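Local atomic coordinates of VP4 CORE protein (Bluetongue virus, PDB entry 2JHP), a protein that acts as a multifunctional RNA-capping enzyme in the virus core and is one of the five proteins that form the inner capsid. Residues I156-M161 / R380-R385; G167-D172 / R376-F381. All blocks are in the same frame, centred on the assembly; numbering follows the deposited sequence.

Both contacts fasten the loop between strand 149-152 and helix 178-186 to the start of helix 380-391. Along the chain the order is 156-161, 167-172, then 376-381 and 380-385, which overlap at Arg380 and Phe381; the centres of contacts 1 and 2 lie about 9 Å apart. Phe170 of contact 2 joins them, packing on Pro158 and forming a cation-pi pair with Arg385. Strand 149-152 and strand 393-394, which follows the helix, are neighbours in one seven-stranded sheet, while the chain between supplies every strand of a second seven-stranded sheet. The contacts therefore close the two ends of this insertion, next to a bound guanine whose pocket includes Lys383 and Lys384.

Contact 1. Residues I156-M161 / R380-R385; sequences IPPLYM and RFLKKR. With GUN (guanine), chain D.
At the first turns of helix 380-391, which contributes Lys383 and Lys384 to a guanine pocket, Pro157 and Pro158 pack against Leu382 and Arg385. The Pro157 ring lies beside the backbone of Arg385, its CD 3.6 Å from Arg385 O, and its CB meets Arg385 CB at 4.0 Å. The aliphatic part of Arg385 continues the packing, with its CD 4.1 Å from Pro157 CA. Farther out, the guanidinium has Pro157 CA at its edge, near its plane. Its NH1 is 3.6 Å from Ile156 O, a proximity without a hydrogen bond; the same side chain makes a cation-pi pair with Phe170. Leu382 adds a purely apolar contact: with CG anti to the backbone N (chi1 179°), its branch CD1 comes 3.9 Å from Pro158 CD, the two side chains crossing obliquely, and Pro157 CB is somewhat farther from that methyl.

In fold terms, the loop leaves strand 149-152 of a methyltransferase-like sheet with strand order 3-2-1-4-5-7-6, and the helix leads back into its edge strand 393-394, so the packing joins the two ends of a long insertion. Beyond the prolines the loop passes to strand 322-324 of the inserted sheet, where the backbone of Tyr160 bonds to that of Leu323. Lys383 and Lys384 take no part in the proline packing but line the guanine, which is hydrogen-bonded by Arg214, Asp184 and Asn141: Lys383 CE is 3.8 Å from guanine N2, and Lys384 CG is 4.0 Å from guanine N9. Salt bridges from Lys383 NZ to Asp184 and Asp176, and from Lys384 NZ to Glu388, engage both ammonium groups.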
loop_
_atom_site.group_PDB
_atom_site.type_symbol
_atom_site.label_atom_id
_atom_site.label_comp_id
_atom_site.label_asym_id
_atom_site.label_seq_id
_atom_site.Cartn_x
_atom_site.Cartn_y
_atom_site.Cartn_z
ATOM N N ILE A 156 9.842 9.119 11.682
ATOM C CA ILE A 156 10.352 8.729 12.998
ATOM C C ILE A 156 9.563 9.372 14.152
ATOM O O ILE A 156 9.344 10.579 14.142
ATOM C CB ILE A 156 11.862 9.050 13.110
ATOM C CG1 ILE A 156 12.672 8.147 12.167
ATOM C CG2 ILE A 156 12.347 8.884 14.534
ATOM C CD1 ILE A 156 14.170 8.374 12.227
ATOM N N PRO A 157 9.117 8.556 15.137
ATOM C CA PRO A 157 8.379 9.059 16.307
ATOM C C PRO A 157 9.268 9.846 17.243
ATOM O O PRO A 157 10.496 9.807 17.091
ATOM C CB PRO A 157 7.942 7.777 17.028
ATOM C CG PRO A 157 8.949 6.741 16.605
ATOM C CD PRO A 157 9.281 7.083 15.181
ATOM N N PRO A 158 8.657 10.582 18.197
ATOM C CA PRO A 158 9.333 11.154 19.358
ATOM C C PRO A 158 10.081 10.095 20.152
ATOM O O PRO A 158 9.488 9.101 20.561
ATOM C CB PRO A 158 8.178 11.676 20.212
ATOM C CG PRO A 158 7.088 11.928 19.254
ATOM C CD PRO A 158 7.232 10.949 18.149
ATOM N N LEU A 159 11.373 10.315 20.371
ATOM C CA LEU A 159 12.206 9.385 21.121
ATOM C C LEU A 159 13.081 10.134 22.098
ATOM O O LEU A 159 13.097 11.366 22.108
ATOM C CB LEU A 159 13.120 8.608 20.178
ATOM C CG LEU A 159 12.484 8.053 18.920
ATOM C CD1 LEU A 159 13.559 7.658 17.873
ATOM C CD2 LEU A 159 11.570 6.859 19.243
ATOM N N TYR A 160 13.810 9.369 22.908
ATOM C CA TYR A 160 14.848 9.889 23.781
ATOM C C TYR A 160 16.025 8.923 23.889
ATOM O O TYR A 160 15.847 7.740 24.207
ATOM C CB TYR A 160 14.302 10.169 25.178
ATOM C CG TYR A 160 15.308 10.851 26.085
ATOM C CD1 TYR A 160 15.319 12.238 26.225
ATOM C CD2 TYR A 160 16.248 10.113 26.798
ATOM C CE1 TYR A 160 16.233 12.871 27.052
ATOM C CE2 TYR A 160 17.167 10.736 27.622
ATOM C CZ TYR A 160 17.155 12.120 27.749
ATOM O OH TYR A 160 18.070 12.750 28.568
ATOM N N MET A 161 17.220 9.442 23.598
ATOM C CA MET A 161 18.491 8.843 24.024
ATOM C C MET A 161 19.525 9.957 24.246
ATOM O O MET A 161 19.167 11.100 24.595
ATOM C CB MET A 161 19.044 7.794 23.036
ATOM C CG MET A 161 18.111 7.318 21.931
ATOM S SD MET A 161 18.618 7.905 20.303
ATOM C CE MET A 161 19.645 6.547 19.724
ATOM N N ARG A 380 -3.179 8.009 18.194
ATOM C CA ARG A 380 -3.407 7.169 17.012
ATOM C C ARG A 380 -2.197 7.139 16.091
ATOM O O ARG A 380 -1.685 6.071 15.753
ATOM C CB ARG A 380 -4.668 7.608 16.252
ATOM C CG ARG A 380 -4.956 6.813 14.985
ATOM C CD ARG A 380 -6.374 7.045 14.503
ATOM N NE ARG A 380 -6.598 6.443 13.191
ATOM C CZ ARG A 380 -6.758 7.125 12.061
ATOM N NH1 ARG A 380 -6.740 8.452 12.062
ATOM N NH2 ARG A 380 -6.943 6.473 10.923
ATOM N N PHE A 381 -1.731 8.322 15.718
ATOM C CA PHE A 381 -0.588 8.455 14.835
ATOM C C PHE A 381 0.742 8.195 15.543
ATOM O O PHE A 381 1.710 7.767 14.913
ATOM C CB PHE A 381 -0.625 9.808 14.131
ATOM C CG PHE A 381 -1.846 9.996 13.266
ATOM C CD1 PHE A 381 -2.781 10.988 13.557
ATOM C CD2 PHE A 381 -2.065 9.168 12.160
ATOM C CE1 PHE A 381 -3.914 11.162 12.757
ATOM C CE2 PHE A 381 -3.188 9.329 11.358
ATOM C CZ PHE A 381 -4.115 10.332 11.661
ATOM N N LEU A 382 0.791 8.436 16.850
ATOM C CA LEU A 382 1.960 8.026 17.623
ATOM C C LEU A 382 2.081 6.502 17.561
ATOM O O LEU A 382 3.135 5.971 17.214
ATOM C CB LEU A 382 1.896 8.525 19.080
ATOM C CG LEU A 382 3.065 8.121 19.998
ATOM C CD1 LEU A 382 4.436 8.554 19.421
ATOM C CD2 LEU A 382 2.895 8.655 21.398
ATOM N N LYS A 383 0.988 5.807 17.866
ATOM C CA LYS A 383 0.985 4.355 17.811
ATOM C C LYS A 383 1.482 3.856 16.455
ATOM O O LYS A 383 2.381 3.032 16.401
ATOM C CB LYS A 383 -0.396 3.789 18.124
ATOM C CG LYS A 383 -0.356 2.335 18.531
ATOM C CD LYS A 383 -1.651 1.880 19.156
ATOM C CE LYS A 383 -2.736 1.685 18.125
ATOM N NZ LYS A 383 -4.002 1.244 18.771
ATOM N N LYS A 384 0.919 4.379 15.372
ATOM C CA LYS A 384 1.356 4.024 14.022
ATOM C C LYS A 384 2.868 4.112 13.871
ATOM O O LYS A 384 3.522 3.129 13.514
ATOM C CB LYS A 384 0.662 4.909 12.972
ATOM C CG LYS A 384 0.740 4.385 11.535
ATOM C CD LYS A 384 -0.267 5.098 10.634
ATOM C CE LYS A 384 0.162 5.120 9.165
ATOM N NZ LYS A 384 1.313 6.050 8.923
ATOM N N ARG A 385 3.400 5.296 14.169
ATOM C CA ARG A 385 4.815 5.627 14.028
ATOM C C ARG A 385 5.764 4.791 14.890
ATOM O O ARG A 385 6.902 4.535 14.490
ATOM C CB ARG A 385 5.038 7.095 14.358
ATOM C CG ARG A 385 4.639 8.056 13.274
ATOM C CD ARG A 385 5.387 9.347 13.500
ATOM N NE ARG A 385 4.636 10.531 13.094
ATOM C CZ ARG A 385 4.964 11.768 13.453
ATOM N NH1 ARG A 385 6.029 11.971 14.227
ATOM N NH2 ARG A 385 4.232 12.796 13.043
HETATM N N9 GUN D . -1.609 1.471 12.870
HETATM C C8 GUN D . -2.136 0.827 11.825
HETATM N N7 GUN D . -2.068 -0.489 12.031
HETATM C C5 GUN D . -1.498 -0.688 13.214
HETATM C C6 GUN D . -1.184 -1.843 13.925
HETATM O O6 GUN D . -1.440 -2.955 13.459
HETATM N N1 GUN D . -0.575 -1.707 15.184
HETATM C C2 GUN D . -0.303 -0.403 15.665
HETATM N N2 GUN D . 0.277 -0.246 16.840
HETATM N N3 GUN D . -0.624 0.693 14.954
HETATM C C4 GUN D . -1.209 0.567 13.751
#

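Contact 2. Residues G167-D172 / R376-F381; sequences GTRFDD and RDRGRF
Phe170 O is gripped by two nitrogens of one guanidinium: Arg378 NH2 donates to it over 2.7 Å and Arg378 NH1 over 2.9 Å. The oxygen lies in the guanidinium plane and both donors lie in the carbonyl plane, an end-on fork that fixes the rotation of the arginine tip. Asp172 CB packs over the centre of one face of this group, 3.6 Å from Arg378 CZ, while Arg169 CD lies over the opposite face, with NE displaced toward the rim. There the two like charges come close, Arg169 NH1 being 3.7 Å from Arg378 NH1. The Phe170 side chain, with CG between the backbone N and the carbonyl carbon (chi1 66°), presents a ring face to Arg378 NH2, which sits 3.8 Å above the ring centre; the planes are 55° apart, and any cation-pi attraction is weak.

The Asp172 carboxylate meets the N-terminus of helix 380-391. Its OD1 accepts a nearly straight bond from Phe381 N (2.8 Å, 163°) through the syn lone pair, whereas OD2 receives a weak one from Gly379 N. Gly379 occupies the N-cap position with backbone angles at which a CB would be jammed against the preceding carbonyl. The amides at this helix start, among them Leu382 N, which bonds weakly to OD2, would probably favour the negative charge on Asp172. Phe381 CB also packs 4.0 Å from Phe170 CE1.

Arg378 NE bonds to Tyr373 O at the end of helix 363-373, and Thr168 O to Tyr373 OH, so the loop from strand 149-152 spans the turn between helices 363-373 and 380-391 before running on to helix 178-186.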
loop_
_atom_site.group_PDB
_atom_site.type_symbol
_atom_site.label_atom_id
_atom_site.label_comp_id
_atom_site.label_asym_id
_atom_site.label_seq_id
_atom_site.Cartn_x
_atom_site.Cartn_y
_atom_site.Cartn_z
ATOM N N GLY A 167 10.656 19.076 20.336
ATOM C CA GLY A 167 9.656 18.228 19.669
ATOM C C GLY A 167 10.077 17.568 18.360
ATOM O O GLY A 167 10.918 16.668 18.362
ATOM N N THR A 168 9.479 17.968 17.238
ATOM C CA THR A 168 8.372 18.922 17.183
ATOM C C THR A 168 7.037 18.234 17.511
ATOM O O THR A 168 6.978 17.009 17.643
ATOM C CB THR A 168 8.298 19.579 15.785
ATOM O OG1 THR A 168 7.282 20.589 15.775
ATOM C CG2 THR A 168 8.001 18.533 14.706
ATOM N N ARG A 169 5.974 19.029 17.643
ATOM C CA ARG A 169 4.630 18.510 17.919
ATOM C C ARG A 169 3.873 18.148 16.635
ATOM O O ARG A 169 4.040 18.799 15.605
ATOM C CB ARG A 169 3.829 19.544 18.729
ATOM C CG ARG A 169 2.315 19.301 18.778
ATOM C CD ARG A 169 1.932 18.160 19.730
ATOM N NE ARG A 169 1.895 18.619 21.121
ATOM C CZ ARG A 169 0.849 19.209 21.702
ATOM N NH1 ARG A 169 -0.276 19.420 21.027
ATOM N NH2 ARG A 169 0.929 19.586 22.972
ATOM N N PHE A 170 3.040 17.110 16.706
ATOM C CA PHE A 170 2.121 16.778 15.613
ATOM C C PHE A 170 0.678 16.606 16.101
ATOM O O PHE A 170 0.437 16.198 17.243
ATOM C CB PHE A 170 2.584 15.524 14.851
ATOM C CG PHE A 170 2.544 14.264 15.667
ATOM C CD1 PHE A 170 1.378 13.496 15.736
ATOM C CD2 PHE A 170 3.672 13.835 16.362
ATOM C CE1 PHE A 170 1.329 12.320 16.497
ATOM C CE2 PHE A 170 3.640 12.659 17.122
ATOM C CZ PHE A 170 2.463 11.900 17.188
ATOM N N ASP A 171 -0.274 16.916 15.225
ATOM C CA ASP A 171 -1.693 16.714 15.509
ATOM C C ASP A 171 -2.028 15.223 15.603
ATOM O O ASP A 171 -1.526 14.424 14.812
ATOM C CB ASP A 171 -2.542 17.413 14.449
ATOM C CG ASP A 171 -2.534 18.918 14.611
ATOM O OD1 ASP A 171 -2.751 19.385 15.751
ATOM O OD2 ASP A 171 -2.312 19.639 13.611
ATOM N N ASP A 172 -2.873 14.862 16.572
ATOM C CA ASP A 172 -3.182 13.451 16.851
ATOM C C ASP A 172 -4.637 13.163 17.265
ATOM O O ASP A 172 -5.374 14.077 17.611
ATOM C CB ASP A 172 -2.212 12.900 17.894
ATOM C CG ASP A 172 -1.882 11.436 17.667
ATOM O OD1 ASP A 172 -2.495 10.799 16.787
ATOM O OD2 ASP A 172 -1.008 10.919 18.387
ATOM N N ARG A 376 -5.782 11.721 26.540
ATOM C CA ARG A 376 -6.794 10.726 26.189
ATOM C C ARG A 376 -7.383 10.973 24.794
ATOM O O ARG A 376 -8.062 10.112 24.250
ATOM C CB ARG A 376 -7.894 10.651 27.260
ATOM C CG ARG A 376 -8.378 9.231 27.581
ATOM C CD ARG A 376 -9.385 8.701 26.560
ATOM N NE ARG A 376 -9.244 7.261 26.334
ATOM C CZ ARG A 376 -8.381 6.702 25.481
ATOM N NH1 ARG A 376 -7.553 7.451 24.760
ATOM N NH2 ARG A 376 -8.338 5.381 25.350
ATOM N N ASP A 377 -7.114 12.143 24.219
ATOM C CA ASP A 377 -7.487 12.415 22.829
ATOM C C ASP A 377 -6.309 12.336 21.850
ATOM O O ASP A 377 -6.432 12.756 20.707
ATOM C CB ASP A 377 -8.211 13.758 22.698
ATOM C CG ASP A 377 -7.584 14.865 23.551
ATOM O OD1 ASP A 377 -8.330 15.797 23.938
ATOM O OD2 ASP A 377 -6.367 14.811 23.837
ATOM N N ARG A 378 -5.177 11.803 22.301
ATOM C CA ARG A 378 -4.005 11.636 21.429
ATOM C C ARG A 378 -3.574 10.184 21.343
ATOM O O ARG A 378 -3.986 9.355 22.151
ATOM C CB ARG A 378 -2.827 12.512 21.892
ATOM C CG ARG A 378 -3.112 14.029 21.863
ATOM C CD ARG A 378 -1.871 14.881 22.177
ATOM N NE ARG A 378 -0.721 14.545 21.320
ATOM C CZ ARG A 378 -0.442 15.109 20.144
ATOM N NH1 ARG A 378 -1.211 16.064 19.644
ATOM N NH2 ARG A 378 0.620 14.715 19.460
ATOM N N GLY A 379 -2.765 9.871 20.344
ATOM C CA GLY A 379 -2.111 8.573 20.311
ATOM C C GLY A 379 -2.167 7.774 19.028
ATOM O O GLY A 379 -1.295 6.941 18.803
ATOM N N ARG A 380 -3.179 8.009 18.194
ATOM C CA ARG A 380 -3.407 7.169 17.012
ATOM C C ARG A 380 -2.197 7.139 16.091
ATOM O O ARG A 380 -1.685 6.071 15.753
ATOM C CB ARG A 380 -4.668 7.608 16.252
ATOM C CG ARG A 380 -4.956 6.813 14.985
ATOM C CD ARG A 380 -6.374 7.045 14.503
ATOM N NE ARG A 380 -6.598 6.443 13.191
ATOM C CZ ARG A 380 -6.758 7.125 12.061
ATOM N NH1 ARG A 380 -6.740 8.452 12.062
ATOM N NH2 ARG A 380 -6.943 6.473 10.923
ATOM N N PHE A 381 -1.731 8.322 15.718
ATOM C CA PHE A 381 -0.588 8.455 14.835
ATOM C C PHE A 381 0.742 8.195 15.543
ATOM O O PHE A 381 1.710 7.767 14.913
ATOM C CB PHE A 381 -0.625 9.808 14.131
ATOM C CG PHE A 381 -1.846 9.996 13.266
ATOM C CD1 PHE A 381 -2.781 10.988 13.557
ATOM C CD2 PHE A 381 -2.065 9.168 12.160
ATOM C CE1 PHE A 381 -3.914 11.162 12.757
ATOM C CE2 PHE A 381 -3.188 9.329 11.358
ATOM C CZ PHE A 381 -4.115 10.332 11.661
#